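Local coordinates for protein carboxylesterase (Est-2) (Archaeoglobus fulgidus, PDB 5FRD) that probably hydrolyses carboxylic esters as a thermophilic alpha/beta-hydrolase esterase and binds a coenzyme A molecule near its active site, at residues 7-11 with 12-16; 88-91 with 92-96; 163-166 with 167-171. All coordinates share one frame; numbering follows the deposited sequence.

Contact 1 (7-11 with 12-16)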
loop_
_atom_site.group_PDB
_atom_site.type_symbol
_atom_site.label_atom_id
_atom_site.label_comp_id
_atom_site.label_asym_id
_atom_site.label_seq_id
_atom_site.Cartn_x
_atom_site.Cartn_y
_atom_site.Cartn_z
ATOM N N ILE A 7 -5.360 -17.653 -6.645
ATOM C CA ILE A 7 -4.275 -18.110 -7.528
ATOM C C ILE A 7 -3.267 -18.853 -6.676
ATOM O O ILE A 7 -3.339 -18.887 -5.442
ATOM C CB ILE A 7 -3.592 -16.929 -8.264
ATOM C CG1 ILE A 7 -2.854 -16.012 -7.303
ATOM C CG2 ILE A 7 -4.614 -16.191 -9.106
ATOM C CD1 ILE A 7 -2.031 -14.958 -7.985
ATOM N N ASP A 8 -2.303 -19.486 -7.352
ATOM C CA ASP A 8 -1.221 -20.192 -6.673
ATOM C C ASP A 8 0.101 -19.569 -7.062
ATOM O O ASP A 8 0.360 -19.370 -8.248
ATOM C CB ASP A 8 -1.215 -21.666 -7.074
ATOM C CG ASP A 8 -0.125 -22.442 -6.345
ATOM O OD1 ASP A 8 -0.336 -22.778 -5.165
ATOM O OD2 ASP A 8 0.952 -22.667 -6.951
ATOM N N VAL A 9 0.914 -19.243 -6.066
ATOM C CA VAL A 9 2.273 -18.793 -6.279
ATOM C C VAL A 9 3.232 -19.767 -5.575
ATOM O O VAL A 9 3.374 -19.726 -4.365
ATOM C CB VAL A 9 2.506 -17.348 -5.778
ATOM C CG1 VAL A 9 3.956 -16.927 -5.955
ATOM C CG2 VAL A 9 1.565 -16.395 -6.514
ATOM N N ASP A 10 3.890 -20.624 -6.384
ATOM C CA ASP A 10 4.830 -21.639 -5.860
ATOM C C ASP A 10 4.260 -22.466 -4.714
ATOM O O ASP A 10 4.939 -22.739 -3.728
ATOM C CB ASP A 10 6.115 -20.961 -5.377
ATOM C CG ASP A 10 6.784 -20.147 -6.451
ATOM O OD1 ASP A 10 6.523 -20.395 -7.647
ATOM O OD2 ASP A 10 7.572 -19.251 -6.084
ATOM N N GLY A 11 2.998 -22.834 -4.831
ATOM C CA GLY A 11 2.333 -23.607 -3.807
ATOM C C GLY A 11 1.696 -22.830 -2.664
ATOM O O GLY A 11 1.104 -23.432 -1.777
ATOM N N VAL A 12 1.822 -21.501 -2.673
ATOM C CA VAL A 12 1.190 -20.636 -1.678
ATOM C C VAL A 12 -0.097 -20.106 -2.330
ATOM O O VAL A 12 -0.050 -19.486 -3.402
ATOM C CB VAL A 12 2.114 -19.469 -1.286
ATOM C CG1 VAL A 12 1.448 -18.534 -0.267
ATOM C CG2 VAL A 12 3.424 -20.001 -0.712
ATOM N N LYS A 13 -1.225 -20.395 -1.699
ATOM C CA LYS A 13 -2.520 -19.870 -2.139
ATOM C C LYS A 13 -2.551 -18.372 -1.833
ATOM O O LYS A 13 -2.353 -17.974 -0.678
ATOM C CB LYS A 13 -3.681 -20.584 -1.462
ATOM C CG LYS A 13 -5.059 -20.005 -1.806
ATOM C CD LYS A 13 -6.226 -20.860 -1.297
ATOM C CE LYS A 13 -6.431 -20.924 0.203
ATOM N NZ LYS A 13 -6.055 -19.681 0.931
ATOM N N VAL A 14 -2.817 -17.598 -2.878
ATOM C CA VAL A 14 -2.948 -16.136 -2.766
ATOM C C VAL A 14 -4.360 -15.770 -3.186
ATOM O O VAL A 14 -4.797 -16.084 -4.281
ATOM C CB VAL A 14 -1.909 -15.402 -3.616
ATOM C CG1 VAL A 14 -2.134 -13.887 -3.583
ATOM C CG2 VAL A 14 -0.490 -15.713 -3.117
ATOM N N SER A 15 -5.066 -15.042 -2.305
ATOM C CA SER A 15 -6.372 -14.499 -2.624
ATOM C C SER A 15 -6.251 -13.051 -3.065
ATOM O O SER A 15 -5.357 -12.339 -2.595
ATOM C CB SER A 15 -7.281 -14.588 -1.421
ATOM O OG SER A 15 -8.635 -14.330 -1.810
ATOM N N LEU A 16 -7.124 -12.666 -3.962
ATOM C CA LEU A 16 -7.257 -11.263 -4.384
ATOM C C LEU A 16 -8.715 -10.886 -4.433
ATOM O O LEU A 16 -9.576 -11.715 -4.685
ATOM C CB LEU A 16 -6.596 -10.990 -5.733
ATOM C CG LEU A 16 -5.112 -11.385 -5.856
ATOM C CD1 LEU A 16 -4.940 -12.786 -6.460
ATOM C CD2 LEU A 16 -4.340 -10.400 -6.694
#

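Contact 2 (88-91 with 92-96)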
loop_
_atom_site.group_PDB
_atom_site.type_symbol
_atom_site.label_atom_id
_atom_site.label_comp_id
_atom_site.label_asym_id
_atom_site.label_seq_id
_atom_site.Cartn_x
_atom_site.Cartn_y
_atom_site.Cartn_z
ATOM N N HIS A 88 0.202 1.183 -0.381
ATOM C CA HIS A 88 0.002 1.956 0.833
ATOM C C HIS A 88 0.960 1.506 1.914
ATOM O O HIS A 88 0.945 0.343 2.305
ATOM C CB HIS A 88 -1.409 1.821 1.324
ATOM C CG HIS A 88 -1.680 2.590 2.569
ATOM N ND1 HIS A 88 -2.281 2.040 3.673
ATOM C CD2 HIS A 88 -1.427 3.874 2.878
ATOM C CE1 HIS A 88 -2.383 2.963 4.620
ATOM N NE2 HIS A 88 -1.891 4.091 4.157
ATOM N N SER A 89 1.777 2.431 2.429
ATOM C CA SER A 89 2.654 2.209 3.592
ATOM C C SER A 89 3.604 1.011 3.394
ATOM O O SER A 89 4.405 1.094 2.467
ATOM C CB SER A 89 1.822 2.176 4.873
ATOM O OG SER A 89 2.633 2.559 5.999
ATOM N N LEU A 90 3.545 -0.069 4.181
ATOM C CA LEU A 90 4.259 -1.303 3.823
ATOM C C LEU A 90 4.057 -1.651 2.347
ATOM O O LEU A 90 5.006 -2.059 1.652
ATOM C CB LEU A 90 3.769 -2.485 4.658
ATOM C CG LEU A 90 4.167 -3.906 4.216
ATOM C CD1 LEU A 90 5.654 -4.092 4.374
ATOM C CD2 LEU A 90 3.391 -4.964 4.991
ATOM N N GLY A 91 2.820 -1.558 1.859
ATOM C CA GLY A 91 2.539 -1.900 0.461
ATOM C C GLY A 91 3.257 -1.001 -0.527
ATOM O O GLY A 91 3.522 -1.390 -1.670
ATOM N N GLY A 92 3.531 0.251 -0.123
ATOM C CA GLY A 92 4.338 1.155 -0.930
ATOM C C GLY A 92 5.803 0.760 -0.953
ATOM O O GLY A 92 6.479 0.980 -1.956
ATOM N N ALA A 93 6.293 0.192 0.132
ATOM C CA ALA A 93 7.660 -0.387 0.169
ATOM C C ALA A 93 7.716 -1.591 -0.759
ATOM O O ALA A 93 8.658 -1.762 -1.554
ATOM C CB ALA A 93 8.072 -0.748 1.574
ATOM N N VAL A 94 6.710 -2.446 -0.675
ATOM C CA VAL A 94 6.580 -3.605 -1.566
ATOM C C VAL A 94 6.520 -3.131 -3.009
ATOM O O VAL A 94 7.221 -3.687 -3.863
ATOM C CB VAL A 94 5.357 -4.466 -1.191
ATOM C CG1 VAL A 94 5.125 -5.558 -2.228
ATOM C CG2 VAL A 94 5.535 -5.062 0.190
ATOM N N ALA A 95 5.745 -2.084 -3.307
ATOM C CA ALA A 95 5.682 -1.540 -4.653
ATOM C C ALA A 95 7.036 -1.063 -5.169
ATOM O O ALA A 95 7.349 -1.291 -6.340
ATOM C CB ALA A 95 4.665 -0.402 -4.719
ATOM N N GLN A 96 7.807 -0.379 -4.331
ATOM C CA GLN A 96 9.113 0.098 -4.743
ATOM C C GLN A 96 10.028 -1.089 -5.059
ATOM O O GLN A 96 10.690 -1.068 -6.116
ATOM C CB GLN A 96 9.735 0.962 -3.655
ATOM C CG GLN A 96 9.040 2.293 -3.476
ATOM C CD GLN A 96 9.509 2.997 -2.238
ATOM O OE1 GLN A 96 10.597 3.566 -2.221
ATOM N NE2 GLN A 96 8.728 2.930 -1.169
#

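Contact 3 (163-166 with 167-171)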
loop_
_atom_site.group_PDB
_atom_site.type_symbol
_atom_site.label_atom_id
_atom_site.label_comp_id
_atom_site.label_asym_id
_atom_site.label_seq_id
_atom_site.Cartn_x
_atom_site.Cartn_y
_atom_site.Cartn_z
ATOM N N ASP A 163 0.063 -10.125 16.201
ATOM C CA ASP A 163 1.278 -10.851 15.841
ATOM C C ASP A 163 1.711 -10.524 14.413
ATOM O O ASP A 163 2.886 -10.191 14.167
ATOM C CB ASP A 163 1.096 -12.351 16.025
ATOM C CG ASP A 163 0.896 -12.763 17.489
ATOM O OD1 ASP A 163 1.098 -11.950 18.417
ATOM O OD2 ASP A 163 0.550 -13.933 17.707
ATOM N N VAL A 164 0.780 -10.577 13.461
ATOM C CA VAL A 164 1.105 -10.226 12.065
ATOM C C VAL A 164 1.424 -8.736 11.943
ATOM O O VAL A 164 2.315 -8.365 11.187
ATOM C CB VAL A 164 0.001 -10.672 11.084
ATOM C CG1 VAL A 164 0.219 -10.145 9.669
ATOM C CG2 VAL A 164 -0.031 -12.187 11.010
ATOM N N LEU A 165 0.719 -7.874 12.668
ATOM C CA LEU A 165 1.007 -6.452 12.633
ATOM C C LEU A 165 2.437 -6.206 13.070
ATOM O O LEU A 165 3.149 -5.434 12.426
ATOM C CB LEU A 165 0.037 -5.693 13.525
ATOM C CG LEU A 165 0.262 -4.216 13.711
ATOM C CD1 LEU A 165 0.151 -3.455 12.394
ATOM C CD2 LEU A 165 -0.702 -3.625 14.743
ATOM N N HIS A 166 2.868 -6.853 14.147
ATOM C CA HIS A 166 4.233 -6.668 14.618
ATOM C C HIS A 166 5.240 -7.205 13.600
ATOM O O HIS A 166 6.250 -6.525 13.313
ATOM C CB HIS A 166 4.433 -7.340 15.981
ATOM C CG HIS A 166 5.797 -7.141 16.538
ATOM N ND1 HIS A 166 6.791 -8.089 16.408
ATOM C CD2 HIS A 166 6.344 -6.101 17.195
ATOM C CE1 HIS A 166 7.895 -7.637 16.974
ATOM N NE2 HIS A 166 7.651 -6.438 17.464
ATOM N N LEU A 167 4.980 -8.343 12.979
ATOM C CA LEU A 167 5.875 -8.859 11.933
ATOM C C LEU A 167 5.987 -7.898 10.774
ATOM O O LEU A 167 7.097 -7.591 10.306
ATOM C CB LEU A 167 5.419 -10.214 11.417
ATOM C CG LEU A 167 5.527 -11.392 12.393
ATOM C CD1 LEU A 167 4.904 -12.624 11.757
ATOM C CD2 LEU A 167 6.970 -11.671 12.793
ATOM N N ASP A 168 4.860 -7.383 10.314
ATOM C CA ASP A 168 4.832 -6.443 9.184
ATOM C C ASP A 168 5.592 -5.161 9.530
ATOM O O ASP A 168 6.343 -4.638 8.721
ATOM C CB ASP A 168 3.379 -6.043 8.847
ATOM C CG ASP A 168 2.570 -7.144 8.191
ATOM O OD1 ASP A 168 3.125 -8.161 7.717
ATOM O OD2 ASP A 168 1.291 -6.987 8.140
ATOM N N LEU A 169 5.352 -4.595 10.709
ATOM C CA LEU A 169 6.019 -3.368 11.126
ATOM C C LEU A 169 7.509 -3.593 11.312
ATOM O O LEU A 169 8.290 -2.672 11.074
ATOM C CB LEU A 169 5.397 -2.783 12.381
ATOM C CG LEU A 169 3.995 -2.203 12.187
ATOM C CD1 LEU A 169 3.443 -1.814 13.555
ATOM C CD2 LEU A 169 3.994 -0.998 11.277
ATOM N N SER A 170 7.910 -4.766 11.755
ATOM C CA SER A 170 9.339 -5.096 11.826
ATOM C C SER A 170 9.983 -5.084 10.447
ATOM O O SER A 170 11.129 -4.652 10.305
ATOM C CB SER A 170 9.523 -6.452 12.494
ATOM O OG SER A 170 9.174 -6.392 13.859
ATOM N N LEU A 171 9.254 -5.520 9.415
ATOM C CA LEU A 171 9.778 -5.452 8.052
ATOM C C LEU A 171 9.877 -4.008 7.604
ATOM O O LEU A 171 10.864 -3.623 6.969
ATOM C CB LEU A 171 8.908 -6.223 7.068
ATOM C CG LEU A 171 8.774 -7.734 7.257
ATOM C CD1 LEU A 171 7.953 -8.346 6.130
ATOM C CD2 LEU A 171 10.111 -8.445 7.375
#

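Contact 1 (7-11 with 12-16)
Ile7 and Val14 face each other as an antiparallel hydrogen-bonded pair, one such pair further from the turn than Val9 and Val12, in the hairpin of strands 3-9 and 12-18. Ile7 N gives a bond to Val14 O (2.9 Å). Val14 N returns one to Ile7 O at the same length. The Ile7 side chain lies alongside that of Val14. Its CB carries CG1 between the backbone N and the carbonyl carbon (chi1 66°). From there Ile7 CG1 rests 3.9 Å from Val14 CB and equally close to Leu16 CD1, and it also passes near Val14 O. At the tip, Ile7 CD1 ends 3.9 Å from Leu16 CD1. Val9 CG2 joins the same face, 4.0 Å from Val14 CG2, the two side chains crossing at a slant.

Val9 and Val12 close the hairpin. Val9 N binds Val12 O at 2.8 Å, and Val12 N binds Val9 O in return. Asp10 and Gly11 form the corner of a type I' turn, and both have positive phi. Asp8 lies on the other face. In the conformer described, Asp8 OD2 accepts from Gly11 N (3.0 Å) on the syn side, an Asx motif that would brace this corner. In the conformers described, Asp10 OD2 is bonded to Tyr70 OH, and Lys13 NZ to Gln56 O.

Strand 3-9 is an outermost strand of the sheet within the chain, and 12-18 joins it to strand 47-49. Ile7 and Val14 touch Ser75 of helix 65-79, and Val9 touches Tyr71 and Glu74. Val14 and Leu16 also touch Ile49 of strand 47-49.

Contact 2 (88-91 with 92-96)
Gly92 follows Ser89 round the first turn of helix 90-101. Gly92 N lies 2.9 Å from Ser89 O, a weak, bent bond. Gly92 O is gripped twice further on, by Gln96 N and Gln96 NE2.

Ala93 N makes the sounder bond to Ser89 O, 3.1 Å long. Thr114 OG1 also binds Ser89 O. Ala93 CB sits 3.3 Å from Leu90 O.

Val94 N reaches Leu90 O at 2.9 Å. Its CG1 is anti to the backbone N (chi1 173°), which leaves Val94 CG2 beside that N and 3.4 Å from Leu90 O. Val94 CG2 is also 4.3 Å from Leu90 CD1 in the conformer described for Leu90.

Ala95 N bonds to Gly91 O at 2.8 Å, and Ala95 CB lies against the same oxygen.

Gln96 turns its side chain back along the helix. Gln96 NE2 meets Gly92 O at 3.1 Å, on the face of that carbonyl opposite the one used by Gln96 N. The amide is held at both ends, since NE2 also binds Gly115 O and OE1 binds Tyr181 OH.

Before the helix, Ser89 has strained backbone angles (phi 56°, psi -117°). Its CB lies over the centre of one face of the His88 ring, whose NE2 is bonded to His228 O. This sharp turn between strand 83-88 and helix 90-101, with Gly87, Ser89 and Gly91 in a GxSxG pattern, fits the nucleophile elbow of alpha/beta hydrolases. Ser89 would then be the probable nucleophile, with His228 and Asp200 as likely triad partners.

Contact 3 (163-166 with 167-171)
His166 O is gripped twice by Ser170. The backbone N of Ser170 binds it at 2.9 Å, and, in the conformer described, Ser170 OG donates to His166 O at 3.0 Å from the opposite face of the carbonyl plane. OG lies beside its own backbone N (chi1 -68°), which turns it back toward the previous turn. There it also sits over one face of the His166 ring, offset toward the rim and 3.6 Å from His166 CE1.

Leu165 and Leu169 run side by side, with their CD1 methyls 3.9 Å from each other. On another side of the helix Val164 CG1, in its described conformer, lies 3.7 Å from Asp168 OD2, across the carboxylate. Asp168 is buried, and its OD2 is bonded to His54 NE2 and Gly31 N, so the carboxylate is fixed from outside the helix. These donors would probably stabilise its negative charge.

Leu167, Asp168 and Leu169 N bond back to Asp163, Val164 and Leu165 O, the regular i to i+4 bonds of an alpha helix. Helix 162-173 packs on helices 122-125 and 127-130. The Leu169 side chain comes within about 4 Å of the bound coenzyme A, near the pocket residue Cys172.

Overall arrangement
The three contacts follow one another along the chain. Contacts 2 and 3 touch: in the conformer described for Leu90, Leu90 CD2 packs 4.0 Å from Asp168 CG, so helix 162-173 rests on the start of helix 90-101. Their centres are about 14 Å apart. Both border the coenzyme A site, with the side chains of Ser89 and Leu169 each about 4 Å from the bound molecule. Leu90 lies about 4 Å, side chain to side chain, from Cys172 of that site. Contact 1 stands away from it, with its centre about 20 Å from that of contact 2 and about 21 Å from that of contact 3. Helix 65-79 links all three, since it touches side chains from each.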